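Local coordinates for MPN domain-containing protein (Archaeoglobus fulgidus, PDB 1OI0) that probably acts as a zinc-dependent metallopeptidase of the JAB1/MPN family and carries a zinc ion in its presumed active site, at residues Lys19-Ser31 against Asp35-Ser47. Numbering follows the deposited sequence.
Sequences KSAHPDEFIALLS and DVMDELIFLPFVS. With 144 (tris-hydroxymethyl-methyl-ammonium), chain F.
Leu29 and Ile41 exchange two nearly straight backbone hydrogen bonds, N to O 2.9 Å each way, pairing strands 27-31 and 39-42 antiparallel. At the Ser31 end a classic beta bulge sets Asp38 and Glu39 against one residue: Ser31 O accepts from both their N atoms. Beyond Ala28 the strands part, and a water bridges Ile27 O to Leu43 N. There the Phe45 ring packs on the chain before the strand: its CG sits between backbone N and carbonyl carbon (chi1 65°), which lays the ring's face over Phe26 CA, 3.8 Å from the ring centroid. Ala21 CB touches Phe45 CE1 at 3.7 Å, and Phe45 CE2 touches Phe26 CD1 (3.5 Å), the two rings meeting obliquely with planes at 80°. An alanine in place of Phe45 would probably leave Phe26 CA and Ala21 CB without this ring against them. Leu29 CB abuts Ile41 CB at 3.6 Å, whereas Leu30 CD1 reaches Met37 CE. Glu25 OE2 accepts a hydrogen bond from O3 of the tris ligand (2.7 Å). The Glu25 side chain lies about 4 Å from the zinc held by His70, His72 and Asp83. The arrangement is a bulged beta hairpin bordering the metal site of a JAB1/MPN domain.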
ATOM      1  N   LYS A  19      -1.237  -7.594   9.802  1.00 21.70           N
ATOM      2  CA  LYS A  19      -1.040  -8.595  10.845  1.00 21.60           C
ATOM      3  C   LYS A  19      -2.391  -9.105  11.317  1.00 19.99           C
ATOM      4  O   LYS A  19      -2.578 -10.305  11.514  1.00 21.74           O
ATOM      5  CB  LYS A  19      -0.280  -8.001  12.032  1.00 23.47           C
ATOM      6  CG  LYS A  19       1.159  -7.634  11.735  1.00 31.27           C
ATOM      7  CD  LYS A  19       1.817  -6.992  12.946  1.00 34.06           C
ATOM      8  CE  LYS A  19       3.258  -6.608  12.660  1.00 38.06           C
ATOM      9  NZ  LYS A  19       3.886  -5.941  13.835  1.00 41.68           N
ATOM     10  N   SER A  20      -3.337  -8.189  11.500  1.00 20.86           N
ATOM     11  CA  SER A  20      -4.672  -8.560  11.957  1.00 22.91           C
ATOM     12  C   SER A  20      -5.425  -9.368  10.910  1.00 20.81           C
ATOM     13  O   SER A  20      -6.239 -10.228  11.246  1.00 23.08           O
ATOM     14  CB  SER A  20      -5.482  -7.309  12.308  1.00 24.94           C
ATOM     15  OG  SER A  20      -4.892  -6.612  13.389  1.00 31.76           O
ATOM     16  N   ALA A  21      -5.152  -9.089   9.640  1.00 19.81           N
ATOM     17  CA  ALA A  21      -5.814  -9.792   8.548  1.00 18.48           C
ATOM     18  C   ALA A  21      -5.241 -11.187   8.262  1.00 17.01           C
ATOM     19  O   ALA A  21      -5.967 -12.072   7.805  1.00 17.27           O
ATOM     20  CB  ALA A  21      -5.757  -8.936   7.274  1.00 17.99           C
ATOM     21  N   HIS A  22      -3.951 -11.380   8.529  1.00 18.39           N
ATOM     22  CA  HIS A  22      -3.292 -12.659   8.263  1.00 15.58           C
ATOM     23  C   HIS A  22      -4.170 -13.847   8.651  1.00 14.53           C
ATOM     24  O   HIS A  22      -4.761 -13.854   9.730  1.00 16.40           O
ATOM     25  CB  HIS A  22      -1.952 -12.731   9.005  1.00 16.79           C
ATOM     26  CG  HIS A  22      -1.060 -13.839   8.533  1.00 14.16           C
ATOM     27  ND1 HIS A  22      -1.007 -15.071   9.149  1.00 19.59           N
ATOM     28  CD2 HIS A  22      -0.205 -13.907   7.485  1.00 14.52           C
ATOM     29  CE1 HIS A  22      -0.156 -15.848   8.501  1.00 15.24           C
ATOM     30  NE2 HIS A  22       0.343 -15.166   7.486  1.00 21.36           N
ATOM     31  N   PRO A  23      -4.233 -14.887   7.794  1.00 16.92           N
ATOM     32  CA  PRO A  23      -3.555 -15.052   6.504  1.00 16.32           C
ATOM     33  C   PRO A  23      -4.282 -14.481   5.289  1.00 16.07           C
ATOM     34  O   PRO A  23      -3.889 -14.748   4.150  1.00 17.84           O
ATOM     35  CB  PRO A  23      -3.408 -16.560   6.405  1.00 18.22           C
ATOM     36  CG  PRO A  23      -4.740 -17.010   6.914  1.00 15.94           C
ATOM     37  CD  PRO A  23      -4.982 -16.114   8.134  1.00 15.62           C
ATOM     38  N   ASP A  24      -5.355 -13.734   5.517  1.00 16.27           N
ATOM     39  CA  ASP A  24      -6.076 -13.135   4.401  1.00 18.16           C
ATOM     40  C   ASP A  24      -5.287 -11.934   3.903  1.00 16.16           C
ATOM     41  O   ASP A  24      -4.384 -11.445   4.586  1.00 16.70           O
ATOM     42  CB  ASP A  24      -7.473 -12.676   4.820  1.00 21.32           C
ATOM     43  CG  ASP A  24      -8.390 -13.831   5.163  1.00 25.90           C
ATOM     44  OD1 ASP A  24      -8.234 -14.912   4.559  1.00 30.71           O
ATOM     45  OD2 ASP A  24      -9.277 -13.647   6.022  1.00 33.51           O
ATOM     46  N   GLU A  25      -5.619 -11.470   2.707  1.00 13.73           N
ATOM     47  CA  GLU A  25      -4.946 -10.314   2.146  1.00 14.98           C
ATOM     48  C   GLU A  25      -5.719  -9.040   2.424  1.00 14.75           C
ATOM     49  O   GLU A  25      -6.816  -8.830   1.905  1.00 18.20           O
ATOM     50  CB  GLU A  25      -4.739 -10.492   0.641  1.00 17.26           C
ATOM     51  CG  GLU A  25      -3.733 -11.576   0.318  1.00 18.49           C
ATOM     52  CD  GLU A  25      -3.367 -11.632  -1.150  1.00 23.33           C
ATOM     53  OE1 GLU A  25      -3.646 -10.659  -1.882  1.00 21.23           O
ATOM     54  OE2 GLU A  25      -2.785 -12.649  -1.569  1.00 26.33           O
ATOM     55  N   PHE A  26      -5.148  -8.209   3.284  1.00 15.26           N
ATOM     56  CA  PHE A  26      -5.736  -6.925   3.616  1.00 15.47           C
ATOM     57  C   PHE A  26      -5.591  -6.081   2.358  1.00 14.94           C
ATOM     58  O   PHE A  26      -4.633  -6.243   1.599  1.00 14.77           O
ATOM     59  CB  PHE A  26      -4.941  -6.282   4.760  1.00 17.95           C
ATOM     60  CG  PHE A  26      -5.106  -4.787   4.866  1.00 18.43           C
ATOM     61  CD1 PHE A  26      -6.236  -4.236   5.461  1.00 23.00           C
ATOM     62  CD2 PHE A  26      -4.123  -3.931   4.373  1.00 21.83           C
ATOM     63  CE1 PHE A  26      -6.387  -2.854   5.566  1.00 23.99           C
ATOM     64  CE2 PHE A  26      -4.263  -2.546   4.472  1.00 22.45           C
ATOM     65  CZ  PHE A  26      -5.395  -2.008   5.069  1.00 21.24           C
ATOM     66  N   ILE A  27      -6.559  -5.213   2.109  1.00 13.59           N
ATOM     67  CA  ILE A  27      -6.464  -4.322   0.964  1.00 14.72           C
ATOM     68  C   ILE A  27      -7.234  -3.053   1.280  1.00 14.40           C
ATOM     69  O   ILE A  27      -8.258  -3.085   1.963  1.00 15.63           O
ATOM     70  CB  ILE A  27      -7.016  -4.968  -0.339  1.00 14.34           C
ATOM     71  CG1 ILE A  27      -6.711  -4.058  -1.539  1.00 16.31           C
ATOM     72  CG2 ILE A  27      -8.506  -5.210  -0.213  1.00 16.80           C
ATOM     73  CD1 ILE A  27      -6.950  -4.714  -2.903  1.00 16.13           C
ATOM     74  N   ALA A  28      -6.716  -1.933   0.796  1.00 15.85           N
ATOM     75  CA  ALA A  28      -7.343  -0.639   1.007  1.00 17.01           C
ATOM     76  C   ALA A  28      -6.810   0.336  -0.030  1.00 17.79           C
ATOM     77  O   ALA A  28      -5.856   0.036  -0.746  1.00 16.03           O
ATOM     78  CB  ALA A  28      -7.033  -0.126   2.407  1.00 16.64           C
ATOM     79  N   LEU A  29      -7.445   1.498  -0.117  1.00 20.53           N
ATOM     80  CA  LEU A  29      -7.002   2.524  -1.046  1.00 21.20           C
ATOM     81  C   LEU A  29      -6.185   3.531  -0.252  1.00 21.69           C
ATOM     82  O   LEU A  29      -6.558   3.907   0.856  1.00 21.98           O
ATOM     83  CB  LEU A  29      -8.196   3.230  -1.687  1.00 23.49           C
ATOM     84  CG  LEU A  29      -9.186   2.342  -2.438  1.00 22.53           C
ATOM     85  CD1 LEU A  29     -10.299   3.209  -3.025  1.00 25.53           C
ATOM     86  CD2 LEU A  29      -8.465   1.570  -3.529  1.00 22.29           C
ATOM     87  N   LEU A  30      -5.062   3.945  -0.820  1.00 21.75           N
ATOM     88  CA  LEU A  30      -4.192   4.921  -0.179  1.00 21.03           C
ATOM     89  C   LEU A  30      -4.761   6.307  -0.474  1.00 25.17           C
ATOM     90  O   LEU A  30      -5.080   6.621  -1.620  1.00 24.59           O
ATOM     91  CB  LEU A  30      -2.779   4.789  -0.739  1.00 19.43           C
ATOM     92  CG  LEU A  30      -2.075   3.456  -0.453  1.00 20.72           C
ATOM     93  CD1 LEU A  30      -0.819   3.331  -1.300  1.00 18.02           C
ATOM     94  CD2 LEU A  30      -1.742   3.373   1.030  1.00 20.07           C
ATOM     95  N   SER A  31      -4.906   7.132   0.556  1.00 23.34           N
ATOM     96  CA  SER A  31      -5.458   8.465   0.355  1.00 28.98           C
ATOM     97  C   SER A  31      -4.782   9.538   1.197  1.00 28.63           C
ATOM     98  O   SER A  31      -3.899   9.256   2.005  1.00 30.31           O
ATOM     99  CB  SER A  31      -6.965   8.462   0.642  1.00 28.03           C
ATOM    100  OG  SER A  31      -7.234   8.130   1.994  1.00 35.15           O
ATOM    101  N   ASP A  35       0.868  15.864  -1.017  1.00 44.18           N
ATOM    102  CA  ASP A  35       1.729  14.819  -1.556  1.00 42.42           C
ATOM    103  C   ASP A  35       2.104  13.799  -0.490  1.00 38.46           C
ATOM    104  O   ASP A  35       3.185  13.212  -0.536  1.00 39.84           O
ATOM    105  CB  ASP A  35       2.999  15.445  -2.134  1.00 43.32           C
ATOM    106  CG  ASP A  35       3.884  16.051  -1.063  1.00 43.19           C
ATOM    107  OD1 ASP A  35       3.350  16.759  -0.182  1.00 41.80           O
ATOM    108  OD2 ASP A  35       5.112  15.824  -1.104  1.00 44.57           O
ATOM    109  N   VAL A  36       1.210  13.586   0.468  1.00 34.96           N
ATOM    110  CA  VAL A  36       1.474  12.634   1.538  1.00 29.97           C
ATOM    111  C   VAL A  36       0.337  11.638   1.747  1.00 29.14           C
ATOM    112  O   VAL A  36      -0.822  12.022   1.912  1.00 27.14           O
ATOM    113  CB  VAL A  36       1.732  13.361   2.882  1.00 29.56           C
ATOM    114  CG1 VAL A  36       1.994  12.345   3.985  1.00 28.05           C
ATOM    115  CG2 VAL A  36       2.917  14.304   2.745  1.00 31.49           C
ATOM    116  N   MET A  37       0.681  10.354   1.726  1.00 27.00           N
ATOM    117  CA  MET A  37      -0.297   9.299   1.961  1.00 24.54           C
ATOM    118  C   MET A  37      -0.418   9.235   3.478  1.00 23.14           C
ATOM    119  O   MET A  37       0.552   8.912   4.159  1.00 22.42           O
ATOM    120  CB  MET A  37       0.217   7.943   1.458  1.00 22.36           C
ATOM    121  CG  MET A  37       0.677   7.901   0.010  1.00 25.14           C
ATOM    122  SD  MET A  37       1.482   6.322  -0.398  1.00 24.91           S
ATOM    123  CE  MET A  37       1.177   6.229  -2.143  1.00 29.05           C
ATOM    124  N   ASP A  38      -1.593   9.544   4.015  1.00 25.34           N
ATOM    125  CA  ASP A  38      -1.768   9.504   5.461  1.00 26.31           C
ATOM    126  C   ASP A  38      -3.163   9.061   5.880  1.00 25.93           C
ATOM    127  O   ASP A  38      -3.523   9.155   7.054  1.00 27.05           O
ATOM    128  CB  ASP A  38      -1.467  10.876   6.066  1.00 30.13           C
ATOM    129  CG  ASP A  38      -2.262  11.987   5.411  1.00 32.36           C
ATOM    130  OD1 ASP A  38      -3.493  11.839   5.274  1.00 36.29           O
ATOM    131  OD2 ASP A  38      -1.656  13.013   5.038  1.00 38.12           O
ATOM    132  N   GLU A  39      -3.940   8.580   4.916  1.00 26.77           N
ATOM    133  CA  GLU A  39      -5.299   8.121   5.178  1.00 28.58           C
ATOM    134  C   GLU A  39      -5.576   6.848   4.390  1.00 28.18           C
ATOM    135  O   GLU A  39      -4.914   6.571   3.393  1.00 26.61           O
ATOM    136  CB  GLU A  39      -6.305   9.198   4.769  1.00 33.88           C
ATOM    137  CG  GLU A  39      -6.267  10.455   5.620  1.00 38.54           C
ATOM    138  CD  GLU A  39      -6.946  10.269   6.961  1.00 44.32           C
ATOM    139  OE1 GLU A  39      -6.523   9.380   7.731  1.00 46.91           O
ATOM    140  OE2 GLU A  39      -7.908  11.013   7.243  1.00 47.86           O
ATOM    141  N   LEU A  40      -6.559   6.078   4.841  1.00 27.34           N
ATOM    142  CA  LEU A  40      -6.920   4.846   4.158  1.00 28.16           C
ATOM    143  C   LEU A  40      -8.412   4.755   3.908  1.00 27.99           C
ATOM    144  O   LEU A  40      -9.221   5.125   4.759  1.00 32.08           O
ATOM    145  CB  LEU A  40      -6.503   3.621   4.981  1.00 28.01           C
ATOM    146  CG  LEU A  40      -5.020   3.293   5.148  1.00 27.71           C
ATOM    147  CD1 LEU A  40      -4.882   2.042   6.006  1.00 28.10           C
ATOM    148  CD2 LEU A  40      -4.376   3.079   3.790  1.00 27.12           C
ATOM    149  N   ILE A  41      -8.763   4.271   2.723  1.00 29.46           N
ATOM    150  CA  ILE A  41     -10.154   4.051   2.364  1.00 29.17           C
ATOM    151  C   ILE A  41     -10.254   2.539   2.510  1.00 26.16           C
ATOM    152  O   ILE A  41      -9.763   1.793   1.664  1.00 22.32           O
ATOM    153  CB  ILE A  41     -10.445   4.444   0.900  1.00 34.05           C
ATOM    154  CG1 ILE A  41     -10.231   5.949   0.711  1.00 36.90           C
ATOM    155  CG2 ILE A  41     -11.875   4.058   0.534  1.00 36.75           C
ATOM    156  CD1 ILE A  41     -10.428   6.423  -0.712  1.00 36.70           C
ATOM    157  N   PHE A  42     -10.854   2.082   3.602  1.00 22.81           N
ATOM    158  CA  PHE A  42     -10.962   0.650   3.835  1.00 23.66           C
ATOM    159  C   PHE A  42     -11.892  -0.071   2.870  1.00 22.69           C
ATOM    160  O   PHE A  42     -12.920   0.463   2.455  1.00 26.22           O
ATOM    161  CB  PHE A  42     -11.375   0.390   5.281  1.00 25.61           C
ATOM    162  CG  PHE A  42     -10.367   0.883   6.281  1.00 27.79           C
ATOM    163  CD1 PHE A  42     -10.326   2.224   6.647  1.00 30.33           C
ATOM    164  CD2 PHE A  42      -9.430   0.011   6.820  1.00 28.70           C
ATOM    165  CE1 PHE A  42      -9.362   2.691   7.535  1.00 31.96           C
ATOM    166  CE2 PHE A  42      -8.460   0.466   7.709  1.00 29.77           C
ATOM    167  CZ  PHE A  42      -8.426   1.809   8.067  1.00 33.13           C
ATOM    168  N   LEU A  43     -11.504  -1.291   2.513  1.00 21.35           N
ATOM    169  CA  LEU A  43     -12.272  -2.118   1.591  1.00 20.10           C
ATOM    170  C   LEU A  43     -12.649  -3.446   2.249  1.00 22.80           C
ATOM    171  O   LEU A  43     -11.884  -4.001   3.036  1.00 23.43           O
ATOM    172  CB  LEU A  43     -11.455  -2.373   0.324  1.00 19.19           C
ATOM    173  CG  LEU A  43     -11.080  -1.120  -0.469  1.00 17.41           C
ATOM    174  CD1 LEU A  43     -10.168  -1.499  -1.627  1.00 18.70           C
ATOM    175  CD2 LEU A  43     -12.352  -0.439  -0.975  1.00 18.73           C
ATOM    176  N   PRO A  44     -13.837  -3.977   1.919  1.00 22.59           N
ATOM    177  CA  PRO A  44     -14.346  -5.240   2.468  1.00 20.84           C
ATOM    178  C   PRO A  44     -13.654  -6.509   1.961  1.00 20.39           C
ATOM    179  O   PRO A  44     -14.243  -7.279   1.201  1.00 21.15           O
ATOM    180  CB  PRO A  44     -15.819  -5.197   2.080  1.00 22.16           C
ATOM    181  CG  PRO A  44     -15.773  -4.514   0.742  1.00 24.40           C
ATOM    182  CD  PRO A  44     -14.819  -3.368   1.002  1.00 22.82           C
ATOM    183  N   PHE A  45     -12.418  -6.735   2.401  1.00 18.89           N
ATOM    184  CA  PHE A  45     -11.664  -7.911   1.976  1.00 20.95           C
ATOM    185  C   PHE A  45     -12.056  -9.156   2.765  1.00 25.94           C
ATOM    186  O   PHE A  45     -11.852 -10.278   2.303  1.00 28.37           O
ATOM    187  CB  PHE A  45     -10.162  -7.657   2.118  1.00 21.78           C
ATOM    188  CG  PHE A  45      -9.707  -7.471   3.535  1.00 22.21           C
ATOM    189  CD1 PHE A  45      -9.381  -8.568   4.325  1.00 23.68           C
ATOM    190  CD2 PHE A  45      -9.634  -6.197   4.091  1.00 24.25           C
ATOM    191  CE1 PHE A  45      -8.989  -8.400   5.649  1.00 26.45           C
ATOM    192  CE2 PHE A  45      -9.245  -6.020   5.415  1.00 24.32           C
ATOM    193  CZ  PHE A  45      -8.923  -7.122   6.194  1.00 22.89           C
ATOM    194  N   VAL A  46     -12.609  -8.959   3.957  1.00 25.81           N
ATOM    195  CA  VAL A  46     -13.033 -10.086   4.781  1.00 31.73           C
ATOM    196  C   VAL A  46     -14.258 -10.732   4.146  1.00 32.65           C
ATOM    197  O   VAL A  46     -15.132 -10.043   3.618  1.00 33.13           O
ATOM    198  CB  VAL A  46     -13.393  -9.635   6.219  1.00 31.63           C
ATOM    199  CG1 VAL A  46     -14.003 -10.796   6.999  1.00 34.15           C
ATOM    200  CG2 VAL A  46     -12.146  -9.126   6.927  1.00 31.85           C
ATOM    201  N   SER A  47     -14.312 -12.059   4.199  1.00 37.00           N
ATOM    202  CA  SER A  47     -15.424 -12.809   3.630  1.00 39.01           C
ATOM    203  C   SER A  47     -16.745 -12.426   4.294  1.00 40.17           C
ATOM    204  O   SER A  47     -17.722 -12.107   3.614  1.00 39.68           O
ATOM    205  CB  SER A  47     -15.181 -14.310   3.796  1.00 41.75           C
ATOM    206  OG  SER A  47     -13.958 -14.696   3.192  1.00 44.50           O
TER
HETATM  207  C1  144 F 202       0.095 -11.699  -5.627  1.00 16.54           C
HETATM  208  N   144 F 202      -1.035 -12.499  -5.168  1.00 24.61           N
HETATM  209  C2  144 F 202      -2.187 -11.583  -4.888  1.00 23.64           C
HETATM  210  O2  144 F 202      -2.348 -10.489  -4.111  1.00 19.12           O
HETATM  211  C3  144 F 202      -0.528 -13.276  -3.963  1.00 26.10           C
HETATM  212  O3  144 F 202      -1.518 -14.133  -3.365  1.00 27.90           O
HETATM  213  C4  144 F 202      -1.391 -13.360  -6.318  1.00 25.40           C
HETATM  214  O4  144 F 202      -1.642 -12.924  -7.832  1.00 25.13           O
HETATM  215  O   HOH W   1      -9.633  -2.519   4.362  1.00 25.10           O